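Local atomic coordinates of glucosamine--fructose-6-phosphate aminotransferase [isomerizing] (Francisella tularensis subsp. tularensis, PDB entry 3TBF), a protein that probably makes glucosamine 6-phosphate from fructose 6-phosphate through its sugar-isomerising C-terminal domain, using ammonia that the whole enzyme takes from glutamine. Residues V282-L293 and F309-F320. Sequence-based numbering, arbitrary orientation.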
ATOM      1  N   VAL A 282      17.242  -2.818  -4.490  1.00 20.17           N
ATOM      2  CA  VAL A 282      17.971  -3.299  -3.356  1.00 20.86           C
ATOM      3  C   VAL A 282      17.921  -4.819  -3.478  1.00 22.59           C
ATOM      4  O   VAL A 282      16.855  -5.406  -3.542  1.00 21.16           O
ATOM      5  CB  VAL A 282      17.270  -2.830  -2.068  1.00 21.75           C
ATOM      6  CG1 VAL A 282      17.736  -3.625  -0.856  1.00 22.86           C
ATOM      7  CG2 VAL A 282      17.473  -1.253  -1.844  1.00 20.31           C
ATOM      8  N   VAL A 283      19.103  -5.450  -3.544  1.00 24.77           N
ATOM      9  CA  VAL A 283      19.231  -6.885  -3.751  1.00 25.29           C
ATOM     10  C   VAL A 283      19.978  -7.540  -2.586  1.00 25.49           C
ATOM     11  O   VAL A 283      21.207  -7.623  -2.574  1.00 26.53           O
ATOM     12  CB  VAL A 283      19.966  -7.139  -5.067  1.00 26.70           C
ATOM     13  CG1 VAL A 283      19.958  -8.609  -5.391  1.00 28.48           C
ATOM     14  CG2 VAL A 283      19.325  -6.334  -6.207  1.00 26.46           C
ATOM     15  N   PRO A 284      19.248  -7.995  -1.579  1.00 25.44           N
ATOM     16  CA  PRO A 284      19.837  -8.528  -0.379  1.00 25.77           C
ATOM     17  C   PRO A 284      20.232 -10.018  -0.429  1.00 28.34           C
ATOM     18  O   PRO A 284      19.901 -10.772  -1.361  1.00 28.21           O
ATOM     19  CB  PRO A 284      18.707  -8.375   0.626  1.00 25.62           C
ATOM     20  CG  PRO A 284      17.490  -8.675  -0.179  1.00 24.49           C
ATOM     21  CD  PRO A 284      17.773  -8.039  -1.521  1.00 25.52           C
ATOM     22  N   ASN A 285      20.905 -10.446   0.626  1.00 30.89           N
ATOM     23  CA  ASN A 285      21.339 -11.834   0.776  1.00 33.60           C
ATOM     24  C   ASN A 285      20.310 -12.650   1.534  1.00 35.11           C
ATOM     25  O   ASN A 285      20.441 -12.856   2.745  1.00 36.22           O
ATOM     26  CB  ASN A 285      22.658 -11.885   1.555  1.00 33.59           C
ATOM     27  CG  ASN A 285      23.186 -13.298   1.716  1.00 34.13           C
ATOM     28  OD1 ASN A 285      23.043 -14.137   0.823  1.00 34.11           O
ATOM     29  ND2 ASN A 285      23.796 -13.564   2.857  1.00 34.73           N
ATOM     30  N   ASP A 286      19.292 -13.099   0.824  1.00 37.10           N
ATOM     31  CA  ASP A 286      18.159 -13.784   1.454  1.00 38.08           C
ATOM     32  C   ASP A 286      17.584 -14.847   0.537  1.00 38.84           C
ATOM     33  O   ASP A 286      18.116 -15.112  -0.558  1.00 39.50           O
ATOM     34  CB  ASP A 286      17.082 -12.777   1.894  1.00 37.66           C
ATOM     35  CG  ASP A 286      16.303 -12.158   0.715  1.00 38.27           C
ATOM     36  OD1 ASP A 286      16.570 -12.483  -0.475  1.00 37.08           O
ATOM     37  OD2 ASP A 286      15.412 -11.319   1.011  1.00 39.51           O
ATOM     38  N   GLU A 287      16.502 -15.462   1.010  1.00 39.66           N
ATOM     39  CA  GLU A 287      15.866 -16.598   0.322  1.00 41.19           C
ATOM     40  C   GLU A 287      15.348 -16.267  -1.078  1.00 39.68           C
ATOM     41  O   GLU A 287      15.159 -17.175  -1.852  1.00 40.94           O
ATOM     42  CB  GLU A 287      14.681 -17.157   1.140  1.00 42.11           C
ATOM     43  CG  GLU A 287      15.026 -17.538   2.579  1.00 46.23           C
ATOM     44  CD  GLU A 287      15.028 -16.318   3.540  1.00 52.39           C
ATOM     45  OE1 GLU A 287      13.948 -15.660   3.684  1.00 55.18           O
ATOM     46  OE2 GLU A 287      16.109 -16.017   4.148  1.00 54.60           O
ATOM     47  N   LEU A 288      15.150 -14.997  -1.409  1.00 37.79           N
ATOM     48  CA  LEU A 288      14.378 -14.611  -2.607  1.00 37.78           C
ATOM     49  C   LEU A 288      15.210 -14.031  -3.743  1.00 37.56           C
ATOM     50  O   LEU A 288      14.702 -13.320  -4.618  1.00 36.27           O
ATOM     51  CB  LEU A 288      13.314 -13.596  -2.205  1.00 37.22           C
ATOM     52  CG  LEU A 288      12.499 -14.007  -0.967  1.00 38.74           C
ATOM     53  CD1 LEU A 288      11.648 -12.839  -0.421  1.00 38.01           C
ATOM     54  CD2 LEU A 288      11.637 -15.258  -1.305  1.00 39.45           C
ATOM     55  N   LEU A 289      16.500 -14.352  -3.714  1.00 37.94           N
ATOM     56  CA  LEU A 289      17.446 -13.776  -4.634  1.00 37.54           C
ATOM     57  C   LEU A 289      17.057 -14.137  -6.028  1.00 37.72           C
ATOM     58  O   LEU A 289      16.916 -13.265  -6.894  1.00 37.14           O
ATOM     59  CB  LEU A 289      18.852 -14.277  -4.308  1.00 37.70           C
ATOM     60  CG  LEU A 289      19.958 -13.863  -5.273  1.00 38.29           C
ATOM     61  CD1 LEU A 289      20.085 -12.319  -5.412  1.00 33.82           C
ATOM     62  CD2 LEU A 289      21.286 -14.558  -4.789  1.00 36.91           C
ATOM     63  N   ASP A 290      16.843 -15.431  -6.241  1.00 39.14           N
ATOM     64  CA  ASP A 290      16.540 -15.929  -7.576  1.00 39.91           C
ATOM     65  C   ASP A 290      15.243 -15.318  -8.123  1.00 38.81           C
ATOM     66  O   ASP A 290      15.172 -14.939  -9.312  1.00 38.59           O
ATOM     67  CB  ASP A 290      16.559 -17.462  -7.582  1.00 41.69           C
ATOM     68  CG  ASP A 290      18.004 -18.047  -7.520  1.00 46.94           C
ATOM     69  OD1 ASP A 290      18.999 -17.288  -7.670  1.00 51.01           O
ATOM     70  OD2 ASP A 290      18.159 -19.282  -7.355  1.00 53.68           O
ATOM     71  N   LYS A 291      14.238 -15.141  -7.269  1.00 37.64           N
ATOM     72  CA  LYS A 291      13.015 -14.458  -7.742  1.00 37.64           C
ATOM     73  C   LYS A 291      13.332 -13.020  -8.176  1.00 35.50           C
ATOM     74  O   LYS A 291      12.832 -12.542  -9.208  1.00 34.06           O
ATOM     75  CB  LYS A 291      11.912 -14.355  -6.676  1.00 38.36           C
ATOM     76  CG  LYS A 291      11.643 -15.550  -5.800  1.00 41.63           C
ATOM     77  CD  LYS A 291      11.060 -16.696  -6.534  1.00 46.70           C
ATOM     78  CE  LYS A 291      10.853 -17.870  -5.550  1.00 50.67           C
ATOM     79  NZ  LYS A 291      12.098 -18.388  -4.833  1.00 51.58           N
ATOM     80  N   THR A 292      14.161 -12.347  -7.369  1.00 33.24           N
ATOM     81  CA  THR A 292      14.449 -10.941  -7.588  1.00 31.47           C
ATOM     82  C   THR A 292      15.266 -10.741  -8.863  1.00 31.71           C
ATOM     83  O   THR A 292      14.979  -9.861  -9.675  1.00 30.19           O
ATOM     84  CB  THR A 292      15.151 -10.334  -6.359  1.00 30.98           C
ATOM     85  OG1 THR A 292      14.183 -10.096  -5.326  1.00 28.55           O
ATOM     86  CG2 THR A 292      15.822  -9.038  -6.714  1.00 29.05           C
ATOM     87  N   LEU A 293      16.270 -11.578  -9.046  1.00 32.95           N
ATOM     88  CA  LEU A 293      17.061 -11.563 -10.283  1.00 35.10           C
ATOM     89  C   LEU A 293      16.186 -11.829 -11.524  1.00 36.00           C
ATOM     90  O   LEU A 293      16.379 -11.230 -12.606  1.00 34.86           O
ATOM     91  CB  LEU A 293      18.162 -12.626 -10.213  1.00 36.16           C
ATOM     92  CG  LEU A 293      19.312 -12.262  -9.302  1.00 37.55           C
ATOM     93  CD1 LEU A 293      20.217 -13.514  -9.068  1.00 40.61           C
ATOM     94  CD2 LEU A 293      20.102 -11.093  -9.903  1.00 38.68           C
ATOM     95  N   PHE A 309      21.900  -1.772  -5.518  1.00 22.43           N
ATOM     96  CA  PHE A 309      22.596  -1.851  -4.295  1.00 21.41           C
ATOM     97  C   PHE A 309      22.422  -3.240  -3.755  1.00 21.43           C
ATOM     98  O   PHE A 309      21.337  -3.708  -3.453  1.00 22.32           O
ATOM     99  CB  PHE A 309      22.029  -0.844  -3.327  1.00 21.86           C
ATOM    100  CG  PHE A 309      22.179   0.567  -3.781  1.00 21.90           C
ATOM    101  CD1 PHE A 309      23.410   1.176  -3.813  1.00 22.18           C
ATOM    102  CD2 PHE A 309      21.097   1.277  -4.177  1.00 23.16           C
ATOM    103  CE1 PHE A 309      23.555   2.485  -4.243  1.00 21.75           C
ATOM    104  CE2 PHE A 309      21.240   2.591  -4.593  1.00 24.20           C
ATOM    105  CZ  PHE A 309      22.496   3.178  -4.632  1.00 21.31           C
ATOM    106  N   VAL A 310      23.528  -3.903  -3.592  1.00 22.56           N
ATOM    107  CA  VAL A 310      23.582  -5.342  -3.562  1.00 23.03           C
ATOM    108  C   VAL A 310      24.448  -5.733  -2.393  1.00 22.38           C
ATOM    109  O   VAL A 310      25.389  -5.057  -2.106  1.00 21.99           O
ATOM    110  CB  VAL A 310      24.205  -5.759  -4.924  1.00 24.98           C
ATOM    111  CG1 VAL A 310      25.164  -6.955  -4.799  1.00 27.05           C
ATOM    112  CG2 VAL A 310      23.131  -5.863  -6.013  1.00 20.38           C
ATOM    113  N   ASP A 311      24.117  -6.809  -1.698  1.00 23.47           N
ATOM    114  CA  ASP A 311      24.966  -7.317  -0.616  1.00 23.95           C
ATOM    115  C   ASP A 311      26.138  -8.038  -1.265  1.00 26.04           C
ATOM    116  O   ASP A 311      25.942  -8.727  -2.285  1.00 26.24           O
ATOM    117  CB  ASP A 311      24.213  -8.283   0.297  1.00 23.77           C
ATOM    118  CG  ASP A 311      25.054  -8.759   1.482  1.00 26.49           C
ATOM    119  OD1 ASP A 311      25.991  -9.582   1.311  1.00 32.50           O
ATOM    120  OD2 ASP A 311      24.795  -8.297   2.613  1.00 29.65           O
ATOM    121  N   LYS A 312      27.330  -7.882  -0.689  1.00 26.63           N
ATOM    122  CA  LYS A 312      28.574  -8.435  -1.273  1.00 29.62           C
ATOM    123  C   LYS A 312      28.457  -9.935  -1.528  1.00 29.81           C
ATOM    124  O   LYS A 312      28.927 -10.409  -2.538  1.00 29.91           O
ATOM    125  CB  LYS A 312      29.794  -8.182  -0.376  1.00 30.41           C
ATOM    126  CG  LYS A 312      30.159  -6.661  -0.156  1.00 34.69           C
ATOM    127  CD  LYS A 312      31.383  -6.504   0.768  1.00 39.26           C
ATOM    128  CE  LYS A 312      32.383  -5.401   0.324  1.00 42.38           C
ATOM    129  NZ  LYS A 312      33.380  -5.068   1.462  1.00 41.03           N
ATOM    130  N   ALA A 313      27.782 -10.648  -0.620  1.00 29.85           N
ATOM    131  CA  ALA A 313      27.569 -12.099  -0.728  1.00 30.02           C
ATOM    132  C   ALA A 313      26.689 -12.558  -1.907  1.00 30.33           C
ATOM    133  O   ALA A 313      26.527 -13.753  -2.087  1.00 31.55           O
ATOM    134  CB  ALA A 313      26.993 -12.658   0.595  1.00 29.25           C
ATOM    135  N   VAL A 314      26.142 -11.651  -2.708  1.00 29.32           N
ATOM    136  CA  VAL A 314      25.344 -12.061  -3.857  1.00 29.84           C
ATOM    137  C   VAL A 314      25.846 -11.415  -5.111  1.00 32.03           C
ATOM    138  O   VAL A 314      25.337 -11.693  -6.165  1.00 32.33           O
ATOM    139  CB  VAL A 314      23.791 -11.747  -3.669  1.00 30.16           C
ATOM    140  CG1 VAL A 314      23.254 -12.450  -2.382  1.00 28.09           C
ATOM    141  CG2 VAL A 314      23.503 -10.209  -3.690  1.00 22.74           C
ATOM    142  N   LYS A 315      26.901 -10.609  -5.025  1.00 34.75           N
ATOM    143  CA  LYS A 315      27.325  -9.792  -6.174  1.00 36.79           C
ATOM    144  C   LYS A 315      27.785 -10.582  -7.396  1.00 38.85           C
ATOM    145  O   LYS A 315      27.626 -10.145  -8.542  1.00 39.09           O
ATOM    146  CB  LYS A 315      28.434  -8.856  -5.761  1.00 36.87           C
ATOM    147  CG  LYS A 315      28.578  -7.667  -6.673  1.00 38.89           C
ATOM    148  CD  LYS A 315      29.726  -7.819  -7.645  1.00 43.58           C
ATOM    149  CE  LYS A 315      29.551  -6.878  -8.849  1.00 45.93           C
ATOM    150  NZ  LYS A 315      30.291  -5.602  -8.706  1.00 46.67           N
ATOM    151  N   GLU A 316      28.366 -11.740  -7.143  1.00 40.96           N
ATOM    152  CA  GLU A 316      28.806 -12.630  -8.210  1.00 43.25           C
ATOM    153  C   GLU A 316      27.636 -13.139  -9.024  1.00 43.30           C
ATOM    154  O   GLU A 316      27.750 -13.317 -10.229  1.00 44.63           O
ATOM    155  CB  GLU A 316      29.549 -13.816  -7.625  1.00 44.38           C
ATOM    156  CG  GLU A 316      30.993 -13.873  -8.078  1.00 51.20           C
ATOM    157  CD  GLU A 316      31.774 -12.611  -7.709  1.00 56.29           C
ATOM    158  OE1 GLU A 316      31.668 -11.617  -8.483  1.00 58.56           O
ATOM    159  OE2 GLU A 316      32.486 -12.632  -6.658  1.00 59.14           O
ATOM    160  N   ARG A 317      26.507 -13.359  -8.360  1.00 42.53           N
ATOM    161  CA  ARG A 317      25.262 -13.756  -9.024  1.00 42.08           C
ATOM    162  C   ARG A 317      24.512 -12.614  -9.726  1.00 41.03           C
ATOM    163  O   ARG A 317      23.527 -12.847 -10.409  1.00 41.39           O
ATOM    164  CB  ARG A 317      24.375 -14.489  -8.015  1.00 41.54           C
ATOM    165  CG  ARG A 317      24.952 -15.866  -7.662  1.00 42.21           C
ATOM    166  CD  ARG A 317      24.318 -16.503  -6.443  1.00 41.59           C
ATOM    167  NE  ARG A 317      24.870 -16.033  -5.169  1.00 41.79           N
ATOM    168  CZ  ARG A 317      24.460 -16.467  -3.970  1.00 43.10           C
ATOM    169  NH1 ARG A 317      23.495 -17.381  -3.881  1.00 44.10           N
ATOM    170  NH2 ARG A 317      25.010 -16.002  -2.847  1.00 40.84           N
ATOM    171  N   VAL A 318      25.005 -11.394  -9.600  1.00 40.62           N
ATOM    172  CA  VAL A 318      24.340 -10.254 -10.184  1.00 40.01           C
ATOM    173  C   VAL A 318      25.056  -9.771 -11.433  1.00 41.64           C
ATOM    174  O   VAL A 318      26.034  -9.034 -11.356  1.00 41.50           O
ATOM    175  CB  VAL A 318      24.230  -9.101  -9.179  1.00 38.40           C
ATOM    176  CG1 VAL A 318      23.847  -7.855  -9.910  1.00 37.37           C
ATOM    177  CG2 VAL A 318      23.244  -9.452  -8.070  1.00 33.96           C
ATOM    178  N   ASN A 319      24.515 -10.148 -12.582  1.00 43.66           N
ATOM    179  CA  ASN A 319      25.083  -9.792 -13.863  1.00 45.75           C
ATOM    180  C   ASN A 319      24.049  -9.195 -14.849  1.00 46.23           C
ATOM    181  O   ASN A 319      23.252  -9.925 -15.439  1.00 47.17           O
ATOM    182  CB  ASN A 319      25.736 -11.042 -14.449  1.00 47.02           C
ATOM    183  CG  ASN A 319      26.734 -11.699 -13.468  1.00 50.06           C
ATOM    184  OD1 ASN A 319      26.498 -12.806 -12.963  1.00 51.85           O
ATOM    185  ND2 ASN A 319      27.837 -10.993 -13.169  1.00 51.43           N
ATOM    186  N   PHE A 320      24.083  -7.870 -15.032  1.00 46.11           N
ATOM    187  CA  PHE A 320      23.277  -7.183 -16.056  1.00 45.76           C
ATOM    188  C   PHE A 320      24.112  -6.240 -16.900  1.00 46.82           C
ATOM    189  O   PHE A 320      24.717  -5.309 -16.371  1.00 45.83           O
ATOM    190  CB  PHE A 320      22.112  -6.424 -15.401  1.00 44.58           C
ATOM    191  CG  PHE A 320      21.198  -7.314 -14.629  1.00 41.27           C
ATOM    192  CD1 PHE A 320      20.173  -7.958 -15.253  1.00 37.58           C
ATOM    193  CD2 PHE A 320      21.416  -7.563 -13.280  1.00 39.87           C
ATOM    194  CE1 PHE A 320      19.337  -8.809 -14.554  1.00 37.18           C
ATOM    195  CE2 PHE A 320      20.580  -8.429 -12.572  1.00 38.31           C
ATOM    196  CZ  PHE A 320      19.543  -9.054 -13.221  1.00 37.28           C
TER
HETATM  197  O   HOH W   1      21.477  -8.664   2.825  1.00 24.78           O
HETATM  198  O   HOH W   2      24.634 -10.667   4.254  1.00 30.79           O
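This is a parallel strand pairing, Val283 beside Val310, at the ends of neighbouring strands in the beta-alpha-beta unit made of strand 278-283, helix 289-301 and strand 305-311 within the second SIS domain. Two backbone bonds fix the parallel register: Val283 N donates to Phe309 O (2.8 Å, N-H...O 170°), and Asp311 N to Val283 O (3.1 Å). The CB atoms of Val282 and Phe309 lie on one face of the sheet, where helix 335-355 packs on both residues. On the other face Val283 and Val310 run alongside each other in the same direction, Val283 CB 3.5 Å from Val310 CG2.

Beyond the strands the contact passes to the start of the helix and the residues after Asp311. Leu289, its CG anti to the backbone N (chi1 174°), and Val314 pass each other head to tail, with Leu289 CD2 3.8 Å from Val314 CG1. The same CD2 sits over one face of the Arg317 guanidinium, near its rim. That group is held by Arg317 NH2 donating to Ala313 O, which lies close to the guanidinium plane. One turn on, Leu293 CD2 reaches Val318 CG2 (4.0 Å) and the edge of the Phe320 ring at CE2 (3.8 Å).

At the polar end, Asp311 OD1 accepts from Ala313 N through its anti lone pair, forming an Asx turn, while OD2 accepts from Ala330 N. A water bonded to Asp311 OD2 at 2.9 Å makes a weak, 3.3 Å bond with Asn285 ND2.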